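Local atomic coordinates of tudor domain-containing protein 1 (PDB entry 4B9W), a protein that scaffolds piRNA-pathway complexes in the mouse germline, its extended Tudor domains binding arginine-methylated Piwi proteins so that transposable elements are repressed during spermatogenesis. Residues Glu17-Val22 with Cys34-Lys38; Phe100-Gly104 with Pro125-Met129; Glu146-Phe151 with Leu191-Val197. One frame throughout, in Å; residues are numbered along the deposited sequence.

In the fold
From the N terminus, strand 18-26 turns back into strand 31-36, and contact 1 closes this beta hairpin, with 11 residues between its segments. The chain then runs through helix 41-57 into the five-stranded antiparallel sheet of the Tudor core. Contact 2 closes a loop of 20 residues, joining the end of strand 96-100 to the lead-in of strand 129-133. Contact 3 closes the longest loop, bringing helix 145-155 against the end of helix 187-193. The three loops follow in series; none nests or crosses. Contacts 1 and 2 touch, through His35 NE2 to Asp102 O at 2.7 Å, whereas contact 3 stays about 7 Å from contact 1 at the nearest atoms.

Contact 1 of 3, residues Glu17-Val22 with Cys34-Lys38; sequences ETVDVV and CHFLK
Val21 and Phe36 face each other as a non-hydrogen-bonded pair in an antiparallel beta hairpin of the extended Tudor domain, built from strands 18-26 and 31-36. Two backbone bonds join the next pair, Val22 and His35, and beyond Val21 the amide of Leu37 reaches Asp20 O at 2.8 Å with a nearly straight N-H...O angle of 175°. Leu37 centres an inverse gamma turn, and a water bridges its carbonyl to Asp20 N.

Apolar contacts gather round the Phe36 ring. Val21 CG1 lies over one face, 3.6 Å from the centroid of the Phe36 ring, a CH-pi contact, while Val19 CG1 meets the edge at Phe36 CD2, 3.3 Å away. Phe13 also meets this ring.

The charged contact lies at the open end. Glu17 extends with CG anti to the backbone N (chi1 -174°). Lys38, extended beyond CG, crosses Glu17 at about a right angle, and its NZ meets the syn lone pair of Glu17 OE2 at 3.1 Å while also donating to Glu12 O. Replacing Glu17 by alanine removes the carboxylate and would probably leave the Lys38 ammonium without its charged mate. The other carboxylate oxygen, Glu17 OE1, accepts from Thr14 N.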
loop_
_atom_site.group_PDB
_atom_site.type_symbol
_atom_site.label_atom_id
_atom_site.label_comp_id
_atom_site.label_asym_id
_atom_site.label_seq_id
_atom_site.Cartn_x
_atom_site.Cartn_y
_atom_site.Cartn_z
ATOM N N GLU A 17 -22.291 -3.461 -16.795
ATOM C CA GLU A 17 -22.792 -2.087 -16.772
ATOM C C GLU A 17 -21.876 -1.157 -17.571
ATOM O O GLU A 17 -20.652 -1.221 -17.451
ATOM C CB GLU A 17 -22.903 -1.589 -15.337
ATOM C CG GLU A 17 -23.547 -0.221 -15.205
ATOM C CD GLU A 17 -23.714 0.219 -13.760
ATOM O OE1 GLU A 17 -23.742 -0.649 -12.844
ATOM O OE2 GLU A 17 -23.846 1.440 -13.541
ATOM N N THR A 18 -22.460 -0.309 -18.411
ATOM C CA THR A 18 -21.673 0.714 -19.104
ATOM C C THR A 18 -22.021 2.097 -18.569
ATOM O O THR A 18 -23.190 2.454 -18.428
ATOM C CB THR A 18 -21.852 0.665 -20.621
ATOM O OG1 THR A 18 -23.228 0.897 -20.936
ATOM C CG2 THR A 18 -21.444 -0.661 -21.138
ATOM N N VAL A 19 -20.988 2.850 -18.231
ATOM C CA VAL A 19 -21.148 4.078 -17.498
ATOM C C VAL A 19 -19.969 5.015 -17.791
ATOM O O VAL A 19 -18.839 4.582 -17.971
ATOM C CB VAL A 19 -21.280 3.772 -15.988
ATOM C CG1 VAL A 19 -20.121 2.899 -15.535
ATOM C CG2 VAL A 19 -21.398 5.061 -15.169
ATOM N N ASP A 20 -20.251 6.301 -17.879
ATOM C CA ASP A 20 -19.206 7.276 -18.156
ATOM C C ASP A 20 -18.400 7.538 -16.888
ATOM O O ASP A 20 -18.939 7.557 -15.777
ATOM C CB ASP A 20 -19.783 8.571 -18.717
ATOM C CG ASP A 20 -20.260 8.423 -20.158
ATOM O OD1 ASP A 20 -19.709 7.591 -20.925
ATOM O OD2 ASP A 20 -21.200 9.145 -20.524
ATOM N N VAL A 21 -17.096 7.683 -17.086
ATOM C CA VAL A 21 -16.160 7.956 -16.024
ATOM C C VAL A 21 -15.258 9.134 -16.373
ATOM O O VAL A 21 -15.059 9.478 -17.544
ATOM C CB VAL A 21 -15.268 6.730 -15.733
ATOM C CG1 VAL A 21 -16.118 5.527 -15.338
ATOM C CG2 VAL A 21 -14.359 6.413 -16.914
ATOM N N VAL A 22 -14.751 9.765 -15.326
ATOM C CA VAL A 22 -13.609 10.654 -15.388
ATOM C C VAL A 22 -12.645 10.048 -14.371
ATOM O O VAL A 22 -13.064 9.638 -13.280
ATOM C CB VAL A 22 -13.938 12.129 -14.996
ATOM C CG1 VAL A 22 -14.601 12.869 -16.162
ATOM C CG2 VAL A 22 -14.810 12.191 -13.752
ATOM N N CYS A 34 -11.710 6.280 -10.457
ATOM C CA CYS A 34 -12.662 6.983 -11.309
ATOM C C CYS A 34 -13.845 7.483 -10.514
ATOM O O CYS A 34 -14.282 6.839 -9.561
ATOM C CB CYS A 34 -13.198 6.063 -12.411
ATOM S SG CYS A 34 -12.010 5.565 -13.687
ATOM N N HIS A 35 -14.353 8.642 -10.920
ATOM C CA HIS A 35 -15.713 9.015 -10.631
ATOM C C HIS A 35 -16.596 8.451 -11.714
ATOM O O HIS A 35 -16.368 8.703 -12.905
ATOM C CB HIS A 35 -15.861 10.515 -10.592
ATOM C CG HIS A 35 -15.138 11.166 -9.453
ATOM N ND1 HIS A 35 -14.565 12.388 -9.560
ATOM C CD2 HIS A 35 -14.902 10.729 -8.165
ATOM C CE1 HIS A 35 -14.001 12.720 -8.391
ATOM N NE2 HIS A 35 -14.199 11.697 -7.531
ATOM N N PHE A 36 -17.595 7.665 -11.305
ATOM C CA PHE A 36 -18.610 7.130 -12.203
ATOM C C PHE A 36 -19.799 8.104 -12.277
ATOM O O PHE A 36 -20.401 8.468 -11.249
ATOM C CB PHE A 36 -19.000 5.717 -11.766
ATOM C CG PHE A 36 -17.920 4.695 -12.035
ATOM C CD1 PHE A 36 -16.759 4.673 -11.290
ATOM C CD2 PHE A 36 -18.054 3.782 -13.066
ATOM C CE1 PHE A 36 -15.773 3.732 -11.533
ATOM C CE2 PHE A 36 -17.071 2.837 -13.331
ATOM C CZ PHE A 36 -15.926 2.814 -12.569
ATOM N N LEU A 37 -20.081 8.586 -13.482
ATOM C CA LEU A 37 -21.033 9.677 -13.663
ATOM C C LEU A 37 -22.428 9.110 -13.827
ATOM O O LEU A 37 -22.977 9.040 -14.939
ATOM C CB LEU A 37 -20.648 10.569 -14.850
ATOM C CG LEU A 37 -19.205 11.075 -14.945
ATOM C CD1 LEU A 37 -19.012 11.867 -16.237
ATOM C CD2 LEU A 37 -18.802 11.902 -13.736
ATOM N N LYS A 38 -22.978 8.653 -12.709
ATOM C CA LYS A 38 -24.355 8.183 -12.651
ATOM C C LYS A 38 -25.002 8.695 -11.367
ATOM O O LYS A 38 -24.318 9.215 -10.479
ATOM C CB LYS A 38 -24.435 6.654 -12.751
ATOM C CG LYS A 38 -23.663 5.854 -11.713
ATOM C CD LYS A 38 -24.026 4.372 -11.815
ATOM C CE LYS A 38 -23.519 3.583 -10.609
ATOM N NZ LYS A 38 -24.086 2.203 -10.540
HETATM O O HOH W 1 -22.659 7.312 -16.924
#

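Contact 2 of 3, residues Phe100-Gly104 with Pro125-Met129; sequences FVDYG and PFQGM
Asp102 and Gly128 bring their CA atoms to 4.1 Å where two irregular segments meet, neither of them regular helix or strand. Residues 100-104 form a tight turn in which Phe100 O accepts from both Tyr103 N and Gly104 N. Across the contact, Gly128 N donates to Val101 O at 3.0 Å, with an N-H...O angle of 146°. A water donates to that same Val101 oxygen and to Gly128 O, a second bridge between the backbones. Glycine suits this approach: a CB at Gly128 would fall 2.7 Å from Tyr103 N, a clash.

Val101 lies against the Phe126 ring. Val101 CG2, placed between the backbone N and the carbonyl carbon (chi1 of CG1 -64°), sits over the ring centre, 3.5 Å from the Phe126 centroid and 9° off the normal, in a CH-pi contact; Val101 CB approaches Phe126 CD2 at 3.4 Å. Trp8 stacks on Phe126, and Trp10 meets it edge-to-face. Asp102 OD1 takes the amide of Gln127 at 2.9 Å on its anti lone pair, and the same oxygen forms a salt bridge with Arg84. Gln127 bends at chi2, and its NE2 turns back to Pro125 O.

Tyr103 and Phe100 pack on the modified side chain of the bound peptide, which carries dimethylarginine, so this turn belongs to the binding region. The chemistry implies a buried carboxylate whose OD1 is shared between a backbone amide and a guanidinium; Arg84 would be expected to favour the ionised form of Asp102, while the Gln127 and Gly128 amides tie the turn to residues 125-129.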
loop_
_atom_site.group_PDB
_atom_site.type_symbol
_atom_site.label_atom_id
_atom_site.label_comp_id
_atom_site.label_asym_id
_atom_site.label_seq_id
_atom_site.Cartn_x
_atom_site.Cartn_y
_atom_site.Cartn_z
ATOM N N PHE A 100 -8.277 9.354 1.045
ATOM C CA PHE A 100 -9.407 10.196 0.642
ATOM C C PHE A 100 -10.396 9.391 -0.216
ATOM O O PHE A 100 -10.127 9.107 -1.375
ATOM C CB PHE A 100 -8.880 11.464 -0.074
ATOM C CG PHE A 100 -8.240 12.440 0.867
ATOM C CD1 PHE A 100 -9.029 13.236 1.677
ATOM C CD2 PHE A 100 -6.858 12.551 0.966
ATOM C CE1 PHE A 100 -8.460 14.128 2.579
ATOM C CE2 PHE A 100 -6.281 13.435 1.858
ATOM C CZ PHE A 100 -7.083 14.230 2.665
ATOM N N VAL A 101 -11.534 9.015 0.382
ATOM C CA VAL A 101 -12.422 7.964 -0.149
ATOM C C VAL A 101 -13.202 8.332 -1.413
ATOM O O VAL A 101 -13.643 7.453 -2.160
ATOM C CB VAL A 101 -13.437 7.476 0.912
ATOM C CG1 VAL A 101 -12.730 6.803 2.078
ATOM C CG2 VAL A 101 -14.311 8.609 1.416
ATOM N N ASP A 102 -13.373 9.622 -1.656
ATOM C CA ASP A 102 -14.049 10.066 -2.872
ATOM C C ASP A 102 -13.106 10.377 -4.042
ATOM O O ASP A 102 -13.583 10.811 -5.090
ATOM C CB ASP A 102 -14.901 11.289 -2.558
ATOM C CG ASP A 102 -16.035 10.973 -1.605
ATOM O OD1 ASP A 102 -16.843 10.056 -1.898
ATOM O OD2 ASP A 102 -16.141 11.685 -0.595
ATOM N N TYR A 103 -11.792 10.148 -3.877
ATOM C CA TYR A 103 -10.793 10.492 -4.933
ATOM C C TYR A 103 -9.712 9.417 -5.137
ATOM O O TYR A 103 -9.292 9.189 -6.259
ATOM C CB TYR A 103 -10.145 11.880 -4.658
ATOM C CG TYR A 103 -11.194 12.990 -4.550
ATOM C CD1 TYR A 103 -11.812 13.258 -3.333
ATOM C CD2 TYR A 103 -11.587 13.729 -5.666
ATOM C CE1 TYR A 103 -12.796 14.222 -3.221
ATOM C CE2 TYR A 103 -12.545 14.719 -5.567
ATOM C CZ TYR A 103 -13.167 14.949 -4.331
ATOM O OH TYR A 103 -14.155 15.908 -4.192
ATOM N N GLY A 104 -9.253 8.786 -4.056
ATOM C CA GLY A 104 -8.355 7.646 -4.146
ATOM C C GLY A 104 -6.914 7.920 -3.780
ATOM O O GLY A 104 -6.098 6.998 -3.797
ATOM N N PRO A 125 -22.617 7.276 -1.205
ATOM C CA PRO A 125 -21.578 6.237 -1.312
ATOM C C PRO A 125 -20.224 6.861 -1.587
ATOM O O PRO A 125 -20.152 7.907 -2.234
ATOM C CB PRO A 125 -22.038 5.383 -2.514
ATOM C CG PRO A 125 -23.506 5.653 -2.627
ATOM C CD PRO A 125 -23.750 7.041 -2.113
ATOM N N PHE A 126 -19.159 6.214 -1.117
ATOM C CA PHE A 126 -17.809 6.643 -1.452
ATOM C C PHE A 126 -17.570 6.559 -2.959
ATOM O O PHE A 126 -17.906 5.565 -3.605
ATOM C CB PHE A 126 -16.747 5.857 -0.658
ATOM C CG PHE A 126 -16.788 6.079 0.847
ATOM C CD1 PHE A 126 -17.612 7.041 1.443
ATOM C CD2 PHE A 126 -15.967 5.315 1.686
ATOM C CE1 PHE A 126 -17.619 7.216 2.819
ATOM C CE2 PHE A 126 -15.979 5.496 3.071
ATOM C CZ PHE A 126 -16.809 6.436 3.634
ATOM N N GLN A 127 -16.983 7.625 -3.507
ATOM C CA GLN A 127 -17.006 7.876 -4.967
ATOM C C GLN A 127 -15.696 7.589 -5.687
ATOM O O GLN A 127 -15.686 7.538 -6.900
ATOM C CB GLN A 127 -17.383 9.325 -5.251
ATOM C CG GLN A 127 -18.799 9.711 -4.898
ATOM C CD GLN A 127 -19.847 8.982 -5.711
ATOM O OE1 GLN A 127 -19.703 8.813 -6.918
ATOM N NE2 GLN A 127 -20.928 8.554 -5.047
ATOM N N GLY A 128 -14.595 7.436 -4.956
ATOM C CA GLY A 128 -13.317 7.093 -5.554
ATOM C C GLY A 128 -13.224 5.587 -5.720
ATOM O O GLY A 128 -12.790 4.858 -4.807
ATOM N N MET A 129 -13.645 5.120 -6.887
ATOM C CA MET A 129 -13.743 3.693 -7.139
ATOM C C MET A 129 -12.449 3.183 -7.731
ATOM O O MET A 129 -12.056 3.648 -8.812
ATOM C CB MET A 129 -14.894 3.444 -8.122
ATOM C CG MET A 129 -16.255 3.843 -7.567
ATOM S SD MET A 129 -16.597 2.986 -6.005
ATOM C CE MET A 129 -16.187 1.287 -6.461
HETATM O O HOH W 2 -11.298 6.076 -3.000
#

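Contact 3 of 3, residues Glu146-Phe151 with Leu191-Val197; sequences EATARF and LIREQLV
Glu146 starts the contact by laying its carboxylate across Leu196, where helix 145-155 packs on the C-terminal end of helix 187-193. That end is a Schellman motif: Gln195 has positive phi (72°), Leu196 N returns to Leu191 O and Gln195 N to Ile192 O; Val197 N adds a bond to Leu191 O. Glu146, extended beyond CG, crosses Leu196 at about a right angle, with CD 3.7 Å from Leu196 CD2.

Ala147 comes next, and its CA is 5.1 Å from that of Leu196. Ala147 CB fits against Leu196 O at 3.6 Å and also touches Leu196 CB and Val197 CG1. Thr148 packs on an aromatic side chain of the bound peptide.

Arg150 carries its CG anti to the backbone N (chi1 180°), which sets the aliphatic part of the chain beside both leucines: CG lies 3.7 Å from Leu191 CD2, and Arg150 CB 3.3 Å from Leu196 CD1. The chain then bends at chi2 and chi3 toward Glu194, where Arg150 NE and Glu194 OE2 make only a long salt bridge at 4.0 Å, charge alone, as no N-H points at the oxygen.

Phe151, whose ring meets Phe32 edge-to-face, ends the series with its CB 4.2 Å from Leu191 CD1.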
loop_
_atom_site.group_PDB
_atom_site.type_symbol
_atom_site.label_atom_id
_atom_site.label_comp_id
_atom_site.label_asym_id
_atom_site.label_seq_id
_atom_site.Cartn_x
_atom_site.Cartn_y
_atom_site.Cartn_z
ATOM N N GLU A 146 6.630 4.788 -18.339
ATOM C CA GLU A 146 6.215 4.961 -19.752
ATOM C C GLU A 146 4.814 4.429 -20.008
ATOM O O GLU A 146 4.002 5.113 -20.615
ATOM C CB GLU A 146 7.223 4.276 -20.724
ATOM C CG GLU A 146 7.282 4.881 -22.134
ATOM C CD GLU A 146 8.087 4.040 -23.139
ATOM O OE1 GLU A 146 8.752 3.062 -22.733
ATOM O OE2 GLU A 146 8.055 4.350 -24.357
ATOM N N ALA A 147 4.525 3.205 -19.544
ATOM C CA ALA A 147 3.174 2.626 -19.700
ATOM C C ALA A 147 2.160 3.482 -18.943
ATOM O O ALA A 147 1.066 3.790 -19.440
ATOM C CB ALA A 147 3.134 1.187 -19.223
ATOM N N THR A 148 2.538 3.919 -17.751
ATOM C CA THR A 148 1.625 4.731 -16.939
ATOM C C THR A 148 1.402 6.131 -17.539
ATOM O O THR A 148 0.261 6.600 -17.618
ATOM C CB THR A 148 2.085 4.760 -15.464
ATOM O OG1 THR A 148 2.069 3.417 -14.948
ATOM C CG2 THR A 148 1.165 5.629 -14.628
ATOM N N ALA A 149 2.462 6.783 -17.998
ATOM C CA ALA A 149 2.326 8.107 -18.613
ATOM C C ALA A 149 1.567 8.060 -19.957
ATOM O O ALA A 149 0.814 9.000 -20.312
ATOM C CB ALA A 149 3.690 8.770 -18.763
ATOM N N ARG A 150 1.722 6.975 -20.702
ATOM C CA ARG A 150 0.945 6.833 -21.925
ATOM C C ARG A 150 -0.545 6.704 -21.588
ATOM O O ARG A 150 -1.378 7.376 -22.186
ATOM C CB ARG A 150 1.437 5.660 -22.789
ATOM C CG ARG A 150 0.650 5.465 -24.088
ATOM C CD ARG A 150 0.374 6.773 -24.837
ATOM N NE ARG A 150 1.518 7.257 -25.616
ATOM C CZ ARG A 150 1.892 8.540 -25.764
ATOM N NH1 ARG A 150 1.275 9.573 -25.157
ATOM N NH2 ARG A 150 2.933 8.803 -26.520
ATOM N N PHE A 151 -0.862 5.858 -20.604
ATOM C CA PHE A 151 -2.221 5.676 -20.114
ATOM C C PHE A 151 -2.826 7.024 -19.712
ATOM O O PHE A 151 -3.921 7.344 -20.151
ATOM C CB PHE A 151 -2.222 4.634 -18.949
ATOM C CG PHE A 151 -3.581 4.339 -18.337
ATOM C CD1 PHE A 151 -4.744 4.291 -19.099
ATOM C CD2 PHE A 151 -3.670 4.023 -16.982
ATOM C CE1 PHE A 151 -5.968 3.995 -18.512
ATOM C CE2 PHE A 151 -4.888 3.734 -16.393
ATOM C CZ PHE A 151 -6.043 3.712 -17.167
ATOM N N LEU A 191 -2.250 0.759 -25.513
ATOM C CA LEU A 191 -1.115 0.269 -24.715
ATOM C C LEU A 191 -0.503 -1.038 -25.246
ATOM O O LEU A 191 0.712 -1.250 -25.139
ATOM C CB LEU A 191 -1.531 0.083 -23.250
ATOM C CG LEU A 191 -2.025 1.320 -22.476
ATOM C CD1 LEU A 191 -2.185 0.990 -20.990
ATOM C CD2 LEU A 191 -1.116 2.523 -22.657
ATOM N N ILE A 192 -1.338 -1.923 -25.796
ATOM C CA ILE A 192 -0.838 -3.182 -26.356
ATOM C C ILE A 192 -0.099 -2.899 -27.660
ATOM O O ILE A 192 1.038 -3.307 -27.830
ATOM C CB ILE A 192 -1.964 -4.205 -26.604
ATOM C CG1 ILE A 192 -2.663 -4.556 -25.282
ATOM C CG2 ILE A 192 -1.391 -5.461 -27.273
ATOM C CD1 ILE A 192 -4.022 -5.176 -25.437
ATOM N N ARG A 193 -0.765 -2.178 -28.561
ATOM C CA ARG A 193 -0.203 -1.821 -29.862
ATOM C C ARG A 193 1.169 -1.170 -29.707
ATOM O O ARG A 193 2.090 -1.468 -30.463
ATOM C CB ARG A 193 -1.139 -0.857 -30.613
ATOM C CG ARG A 193 -1.136 -1.060 -32.108
ATOM C CD ARG A 193 -1.415 0.220 -32.892
ATOM N NE ARG A 193 -0.765 0.192 -34.214
ATOM C CZ ARG A 193 -0.861 1.148 -35.143
ATOM N NH1 ARG A 193 -1.591 2.241 -34.933
ATOM N NH2 ARG A 193 -0.225 1.009 -36.302
ATOM N N GLU A 194 1.293 -0.282 -28.722
ATOM C CA GLU A 194 2.520 0.484 -28.515
ATOM C C GLU A 194 3.598 -0.305 -27.767
ATOM O O GLU A 194 4.655 0.242 -27.469
ATOM C CB GLU A 194 2.223 1.746 -27.718
ATOM C CG GLU A 194 1.118 2.615 -28.300
ATOM C CD GLU A 194 1.605 3.928 -28.837
ATOM O OE1 GLU A 194 2.737 3.960 -29.363
ATOM O OE2 GLU A 194 0.851 4.912 -28.736
ATOM N N GLN A 195 3.326 -1.567 -27.446
ATOM C CA GLN A 195 4.304 -2.466 -26.814
ATOM C C GLN A 195 4.585 -2.114 -25.346
ATOM O O GLN A 195 5.540 -2.615 -24.767
ATOM C CB GLN A 195 5.633 -2.487 -27.592
ATOM C CG GLN A 195 5.529 -2.456 -29.110
ATOM C CD GLN A 195 5.352 -3.829 -29.698
ATOM O OE1 GLN A 195 4.283 -4.153 -30.208
ATOM N NE2 GLN A 195 6.396 -4.657 -29.618
ATOM N N LEU A 196 3.732 -1.291 -24.745
ATOM C CA LEU A 196 3.930 -0.818 -23.385
ATOM C C LEU A 196 3.378 -1.795 -22.350
ATOM O O LEU A 196 3.765 -1.746 -21.175
ATOM C CB LEU A 196 3.267 0.531 -23.196
ATOM C CG LEU A 196 3.712 1.611 -24.172
ATOM C CD1 LEU A 196 2.966 2.894 -23.882
ATOM C CD2 LEU A 196 5.226 1.820 -24.095
ATOM N N VAL A 197 2.465 -2.667 -22.779
ATOM C CA VAL A 197 1.889 -3.694 -21.896
ATOM C C VAL A 197 1.628 -4.966 -22.704
ATOM O O VAL A 197 1.652 -4.949 -23.929
ATOM C CB VAL A 197 0.593 -3.222 -21.207
ATOM C CG1 VAL A 197 0.781 -1.867 -20.531
ATOM C CG2 VAL A 197 -0.550 -3.168 -22.201
#